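Putative glycosyl hydrolase (Parabacteroides distasonis, PDB 4QHZ) is probably a hydrolase of the 3-keto-disaccharide hydrolase family, with a concanavalin-like fold and bound magnesium, although its substrate has not been established. Local coordinates at residues Ala16-Thr19 / His20-Glu24; Thr45-Ser48 / Asp49-Val52; Gln104-Thr107 / Asn108-Gly111. All coordinates share one frame; numbering follows the deposited sequence.

Contact 1: Ala16-Thr19 / His20-Glu24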
loop_
_atom_site.group_PDB
_atom_site.type_symbol
_atom_site.label_atom_id
_atom_site.label_comp_id
_atom_site.label_asym_id
_atom_site.label_seq_id
_atom_site.Cartn_x
_atom_site.Cartn_y
_atom_site.Cartn_z
ATOM N N ALA C 16 30.755 5.804 -9.287
ATOM C CA ALA C 16 31.255 7.179 -9.193
ATOM C C ALA C 16 32.030 7.453 -7.899
ATOM O O ALA C 16 32.091 8.590 -7.434
ATOM C CB ALA C 16 30.108 8.165 -9.349
ATOM N N GLY C 17 32.637 6.408 -7.338
ATOM C CA GLY C 17 33.543 6.553 -6.199
ATOM C C GLY C 17 32.884 6.551 -4.834
ATOM O O GLY C 17 33.532 6.850 -3.840
ATOM N N ILE C 18 31.608 6.197 -4.770
ATOM C CA ILE C 18 30.902 6.171 -3.494
ATOM C C ILE C 18 31.586 5.186 -2.540
ATOM O O ILE C 18 32.029 4.112 -2.961
ATOM C CB ILE C 18 29.396 5.830 -3.669
ATOM C CG1 ILE C 18 28.623 6.149 -2.387
ATOM C CG2 ILE C 18 29.204 4.373 -4.077
ATOM C CD1 ILE C 18 27.127 6.252 -2.578
ATOM N N THR C 19 31.686 5.580 -1.270
ATOM C CA THR C 19 32.356 4.794 -0.235
ATOM C C THR C 19 31.327 4.231 0.738
ATOM O O THR C 19 30.217 4.767 0.860
ATOM C CB THR C 19 33.351 5.642 0.580
ATOM O OG1 THR C 19 32.639 6.676 1.273
ATOM C CG2 THR C 19 34.415 6.278 -0.307
ATOM N N HIS C 20 31.695 3.172 1.453
ATOM C CA HIS C 20 30.758 2.525 2.372
ATOM C C HIS C 20 30.296 3.474 3.495
ATOM O O HIS C 20 29.155 3.378 3.948
ATOM C CB HIS C 20 31.340 1.215 2.938
ATOM C CG HIS C 20 32.470 1.399 3.899
ATOM N ND1 HIS C 20 32.281 1.474 5.260
ATOM C CD2 HIS C 20 33.806 1.485 3.700
ATOM C CE1 HIS C 20 33.452 1.619 5.858
ATOM N NE2 HIS C 20 34.393 1.630 4.932
ATOM N N GLU C 21 31.166 4.396 3.911
ATOM C CA GLU C 21 30.847 5.358 4.968
ATOM C C GLU C 21 29.681 6.275 4.607
ATOM O O GLU C 21 28.961 6.738 5.489
ATOM C CB GLU C 21 32.063 6.235 5.315
ATOM C CG GLU C 21 33.196 5.502 6.027
ATOM C CD GLU C 21 34.301 5.047 5.089
ATOM O OE1 GLU C 21 34.041 4.894 3.875
ATOM O OE2 GLU C 21 35.434 4.841 5.569
HETATM N N MSE C 22 29.505 6.550 3.317
HETATM C CA MSE C 22 28.485 7.502 2.872
HETATM C C MSE C 22 27.084 6.970 3.045
HETATM O O MSE C 22 26.127 7.730 2.889
HETATM C CB MSE C 22 28.766 7.873 1.411
HETATM C CG MSE C 22 29.995 8.765 1.343
HETATM SE SE MSE C 22 30.570 8.916 -0.528
HETATM C CE MSE C 22 32.340 9.764 -0.266
ATOM N N SER C 23 26.947 5.671 3.335
ATOM C CA SER C 23 25.642 5.083 3.630
ATOM C C SER C 23 25.584 4.532 5.057
ATOM O O SER C 23 24.847 3.593 5.327
ATOM C CB SER C 23 25.296 3.992 2.604
ATOM O OG SER C 23 26.283 2.977 2.562
ATOM N N GLU C 24 26.357 5.130 5.963
ATOM C CA GLU C 24 26.391 4.720 7.371
ATOM C C GLU C 24 25.981 5.890 8.269
ATOM O O GLU C 24 26.716 6.859 8.409
ATOM C CB GLU C 24 27.784 4.192 7.735
ATOM C CG GLU C 24 28.064 2.845 7.078
ATOM C CD GLU C 24 29.518 2.419 7.065
ATOM O OE1 GLU C 24 30.373 3.055 7.723
ATOM O OE2 GLU C 24 29.805 1.415 6.377
HETATM O O HOH W 1 27.679 3.641 0.301
#
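T19 and the selenomethionine M22 meet as the chain folds into a short turn of 3-10 helix. The turn's backbone bond runs from M22 N to T19 O, 3.1 Å, with the donor well above the carbonyl plane rather than on a lone pair. A water molecule donates a second bond to T19 O at 2.8 Å and is also hydrogen-bonded to S23 OG, so two donors grip this carbonyl. S23 OG has a further partner in K150 of the third subunit.

Among the packing contacts, M22 lies across T19. Its chain is extended beyond CG, with CG 3.4 Å from T19 OG1. Further out, SE sits 3.9 Å from I18 CG1, and CE closes on T19 OG1 at 3.5 Å. The T19 hydroxyl comes against the CG-SE-CE end of the selenomethionine because chi1, 63°, sets OG1 between the backbone N and the carbonyl carbon.

The charged and aromatic groups form a third set. E21 is bent at chi2, 97°, which swings OE1 to 3.4 Å from T19 CB and also over one face of the H20 ring, offset toward its rim. At the ring's edge, H20 ND1 donates to the syn side of E24 OE2 in a nearly straight 2.7 Å bond lying in the ring plane, though tilted out of the carboxylate plane.

No strand of the same chain is part of this turn, which lies in the long loop before strand 51-54. Besides T13 and M11 of its own chain, its neighbours are other subunits: I18 and M22 pack on their counterparts in the second, while H20 stacks with W210 and E24 forms a salt bridge with K150, both of the third.

Contact 2: Thr45-Ser48 / Asp49-Val52; sequences TAPS and DAIV
A46 points its methyl across the mouth of a tight turn at two side chains of 49-52. Its CB lies 3.8 Å from V52 CG2, the branch that chi1 places anti to the carbonyl carbon and beside the backbone N, and 4.1 Å from A50 CB. Three small apolar groups thus bring the two arms together just beyond the bend.

P47 comes next and joins the arms in two ways. Its carbonyl O accepts the backbone bond from A50 N, 3.0 Å long with an N-H...O angle of 161°; the donor approaches from above the carbonyl plane. Its ring packs along the same partner, with CD 3.7 Å from A50 CB. Farther round the ring, P47 CB is 3.9 Å from D49 OD1, which chi1, 70°, turns back toward P47 CB and CG. A water also donates to P47 O, at 2.9 Å, and reaches A50 O at 3.1 Å, although it has more acceptors nearby than protons to give. P47 also packs on V33 and on W242 and R244 of strand 237-245.

S48 begins the reversal and D49 completes it. S48 OG is hydrogen-bonded to T34 N, while D49 OD2 forms a salt bridge with R244. Both corner residues therefore have polar partners elsewhere in the chain: one ties the turn to the preceding loop, the other to strand 237-245.

The backbone angles of S48 and D49, with the bond from A50 N, define a type I beta turn from P47 to A50. It feeds the chain straight into strand 51-54, which runs antiparallel to strand 237-245 in the larger sheet of this concanavalin-like fold.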
loop_
_atom_site.group_PDB
_atom_site.type_symbol
_atom_site.label_atom_id
_atom_site.label_comp_id
_atom_site.label_asym_id
_atom_site.label_seq_id
_atom_site.Cartn_x
_atom_site.Cartn_y
_atom_site.Cartn_z
ATOM N N THR C 45 6.078 -12.274 27.341
ATOM C CA THR C 45 5.570 -11.327 28.332
ATOM C C THR C 45 5.966 -9.906 27.911
ATOM O O THR C 45 6.633 -9.715 26.887
ATOM C CB THR C 45 6.089 -11.635 29.752
ATOM O OG1 THR C 45 7.508 -11.441 29.808
ATOM C CG2 THR C 45 5.746 -13.075 30.155
ATOM N N ALA C 46 5.539 -8.912 28.686
ATOM C CA ALA C 46 5.647 -7.510 28.276
ATOM C C ALA C 46 7.096 -7.017 28.216
ATOM O O ALA C 46 7.858 -7.239 29.147
ATOM C CB ALA C 46 4.843 -6.626 29.219
ATOM N N PRO C 47 7.477 -6.352 27.111
ATOM C CA PRO C 47 8.768 -5.663 27.072
ATOM C C PRO C 47 8.735 -4.413 27.940
ATOM O O PRO C 47 7.657 -3.992 28.366
ATOM C CB PRO C 47 8.949 -5.298 25.595
ATOM C CG PRO C 47 7.596 -5.374 24.990
ATOM C CD PRO C 47 6.763 -6.299 25.822
ATOM N N SER C 48 9.910 -3.839 28.200
ATOM C CA SER C 48 10.068 -2.785 29.207
ATOM C C SER C 48 9.299 -1.497 28.892
ATOM O O SER C 48 8.915 -0.780 29.806
ATOM C CB SER C 48 11.548 -2.456 29.393
ATOM O OG SER C 48 12.119 -2.010 28.174
ATOM N N ASP C 49 9.051 -1.224 27.612
ATOM C CA ASP C 49 8.310 -0.027 27.207
ATOM C C ASP C 49 6.815 -0.284 26.968
ATOM O O ASP C 49 6.094 0.605 26.523
ATOM C CB ASP C 49 8.937 0.579 25.945
ATOM C CG ASP C 49 8.723 -0.274 24.699
ATOM O OD1 ASP C 49 8.440 -1.485 24.821
ATOM O OD2 ASP C 49 8.854 0.270 23.588
ATOM N N ALA C 50 6.343 -1.492 27.256
ATOM C CA ALA C 50 4.936 -1.826 27.031
ATOM C C ALA C 50 4.080 -1.416 28.219
ATOM O O ALA C 50 4.544 -1.399 29.358
ATOM C CB ALA C 50 4.782 -3.313 26.768
ATOM N N ILE C 51 2.818 -1.108 27.942
ATOM C CA ILE C 51 1.818 -0.947 28.984
ATOM C C ILE C 51 1.270 -2.329 29.333
ATOM O O ILE C 51 0.780 -3.036 28.463
ATOM C CB ILE C 51 0.689 -0.016 28.526
ATOM C CG1 ILE C 51 1.245 1.380 28.244
ATOM C CG2 ILE C 51 -0.409 0.074 29.575
ATOM C CD1 ILE C 51 0.413 2.168 27.255
ATOM N N VAL C 52 1.379 -2.721 30.601
ATOM C CA VAL C 52 0.859 -4.005 31.054
ATOM C C VAL C 52 -0.628 -3.873 31.350
ATOM O O VAL C 52 -1.008 -3.257 32.343
ATOM C CB VAL C 52 1.594 -4.520 32.314
ATOM C CG1 VAL C 52 0.998 -5.837 32.785
ATOM C CG2 VAL C 52 3.082 -4.686 32.038
HETATM O O HOH W 2 6.566 -3.111 30.894
#

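Contact 3: Gln104-Thr107 / Asn108-Gly111; sequences QVPT and NITG
V105 and I109 close the open side of a type I beta turn that runs from P106 to I109, with T107 and N108 at its corners. V105 CG1 wedges against the isoleucine at its branch point, 3.6 Å from I109 CB, and is as close to I109 CG1. Both chains have CG1 anti to the backbone N (chi1 -177° for V105, -172° for I109), which brings the two branches together across the turn. I109 CD1 reaches on to the proline, 4.3 Å from P106 CD.

The backbone bond of the turn runs from I109 N to P106 O at 3.0 Å, the donor coming from above the carbonyl plane. At the CB end of the same proline ring N108 folds back, its OD1 3.5 Å from P106 CB.

The next shell fixes the two arms. V105 is held by backbone bonding to G163, just past the end of strand 97-104, and V105 and I109 both touch D133. I109 also packs on R116, whose NH1 donates to G111 O, while T110 OG1 is hydrogen-bonded to E234. Magnesium lies about 12 Å from the V105 side chain, too far for the turn to take part in its coordination.

On the backbone, one water spans the corner, donating to T107 O and to I109 O, each at 2.8 Å.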
loop_
_atom_site.group_PDB
_atom_site.type_symbol
_atom_site.label_atom_id
_atom_site.label_comp_id
_atom_site.label_asym_id
_atom_site.label_seq_id
_atom_site.Cartn_x
_atom_site.Cartn_y
_atom_site.Cartn_z
ATOM N N GLN C 104 -7.998 -18.699 26.779
ATOM C CA GLN C 104 -8.209 -20.114 27.026
ATOM C C GLN C 104 -9.679 -20.463 26.955
ATOM O O GLN C 104 -10.494 -19.889 27.679
ATOM C CB GLN C 104 -7.680 -20.468 28.411
ATOM C CG GLN C 104 -7.757 -21.942 28.766
ATOM C CD GLN C 104 -7.560 -22.176 30.250
ATOM O OE1 GLN C 104 -8.219 -21.543 31.077
ATOM N NE2 GLN C 104 -6.642 -23.068 30.596
ATOM N N VAL C 105 -10.013 -21.413 26.091
ATOM C CA VAL C 105 -11.340 -22.007 26.088
ATOM C C VAL C 105 -11.354 -23.054 27.198
ATOM O O VAL C 105 -10.464 -23.899 27.253
ATOM C CB VAL C 105 -11.669 -22.653 24.734
ATOM C CG1 VAL C 105 -13.088 -23.215 24.730
ATOM C CG2 VAL C 105 -11.495 -21.642 23.607
ATOM N N PRO C 106 -12.348 -22.999 28.102
ATOM C CA PRO C 106 -12.329 -23.937 29.231
ATOM C C PRO C 106 -12.575 -25.377 28.771
ATOM O O PRO C 106 -13.246 -25.593 27.763
ATOM C CB PRO C 106 -13.461 -23.432 30.131
ATOM C CG PRO C 106 -14.401 -22.738 29.201
ATOM C CD PRO C 106 -13.557 -22.157 28.096
ATOM N N THR C 107 -12.035 -26.343 29.507
ATOM C CA THR C 107 -12.117 -27.751 29.105
ATOM C C THR C 107 -13.556 -28.264 29.075
ATOM O O THR C 107 -13.847 -29.221 28.363
ATOM C CB THR C 107 -11.286 -28.664 30.030
ATOM O OG1 THR C 107 -11.676 -28.460 31.388
ATOM C CG2 THR C 107 -9.804 -28.364 29.891
ATOM N N ASN C 108 -14.447 -27.636 29.845
ATOM C CA ASN C 108 -15.857 -28.023 29.880
ATOM C C ASN C 108 -16.750 -27.200 28.928
ATOM O O ASN C 108 -17.970 -27.156 29.091
ATOM C CB ASN C 108 -16.383 -27.959 31.322
ATOM C CG ASN C 108 -16.508 -26.540 31.845
ATOM O OD1 ASN C 108 -15.997 -25.593 31.250
ATOM N ND2 ASN C 108 -17.211 -26.387 32.952
ATOM N N ILE C 109 -16.133 -26.561 27.934
ATOM C CA ILE C 109 -16.851 -25.774 26.932
ATOM C C ILE C 109 -17.970 -26.566 26.254
ATOM O O ILE C 109 -17.844 -27.766 26.008
ATOM C CB ILE C 109 -15.874 -25.223 25.846
ATOM C CG1 ILE C 109 -16.572 -24.229 24.908
ATOM C CG2 ILE C 109 -15.239 -26.353 25.044
ATOM C CD1 ILE C 109 -16.993 -22.939 25.583
ATOM N N THR C 110 -19.069 -25.881 25.971
ATOM C CA THR C 110 -20.150 -26.430 25.167
ATOM C C THR C 110 -20.572 -25.388 24.143
ATOM O O THR C 110 -20.187 -24.220 24.243
ATOM C CB THR C 110 -21.372 -26.813 26.022
ATOM O OG1 THR C 110 -21.838 -25.660 26.735
ATOM C CG2 THR C 110 -21.013 -27.911 27.013
ATOM N N GLY C 111 -21.381 -25.815 23.176
ATOM C CA GLY C 111 -21.929 -24.907 22.173
ATOM C C GLY C 111 -21.406 -25.171 20.778
ATOM O O GLY C 111 -20.448 -25.923 20.591
HETATM O O HOH W 3 -15.884 -29.643 26.545
#

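The three contacts follow one another along the chain without touching. Contact 1 stands far out, its centre about 42 Å from that of the chain and about 60 Å, centre to centre, from contact 3, which lies on the opposite side of the chain's centre. Contacts 2 and 3 belong to the compact part of the chain, their centres about 29 Å apart and their nearest atoms about 15 Å. Each is a type I turn with proline first, one entering strand 51-54, the other leaving strand 97-104; both strands pair with strand 237-245. Contact 3 approaches the magnesium site, I109 lying about 8 Å from N118 between side chains, whereas contact 1, away from that site, touches three other subunits.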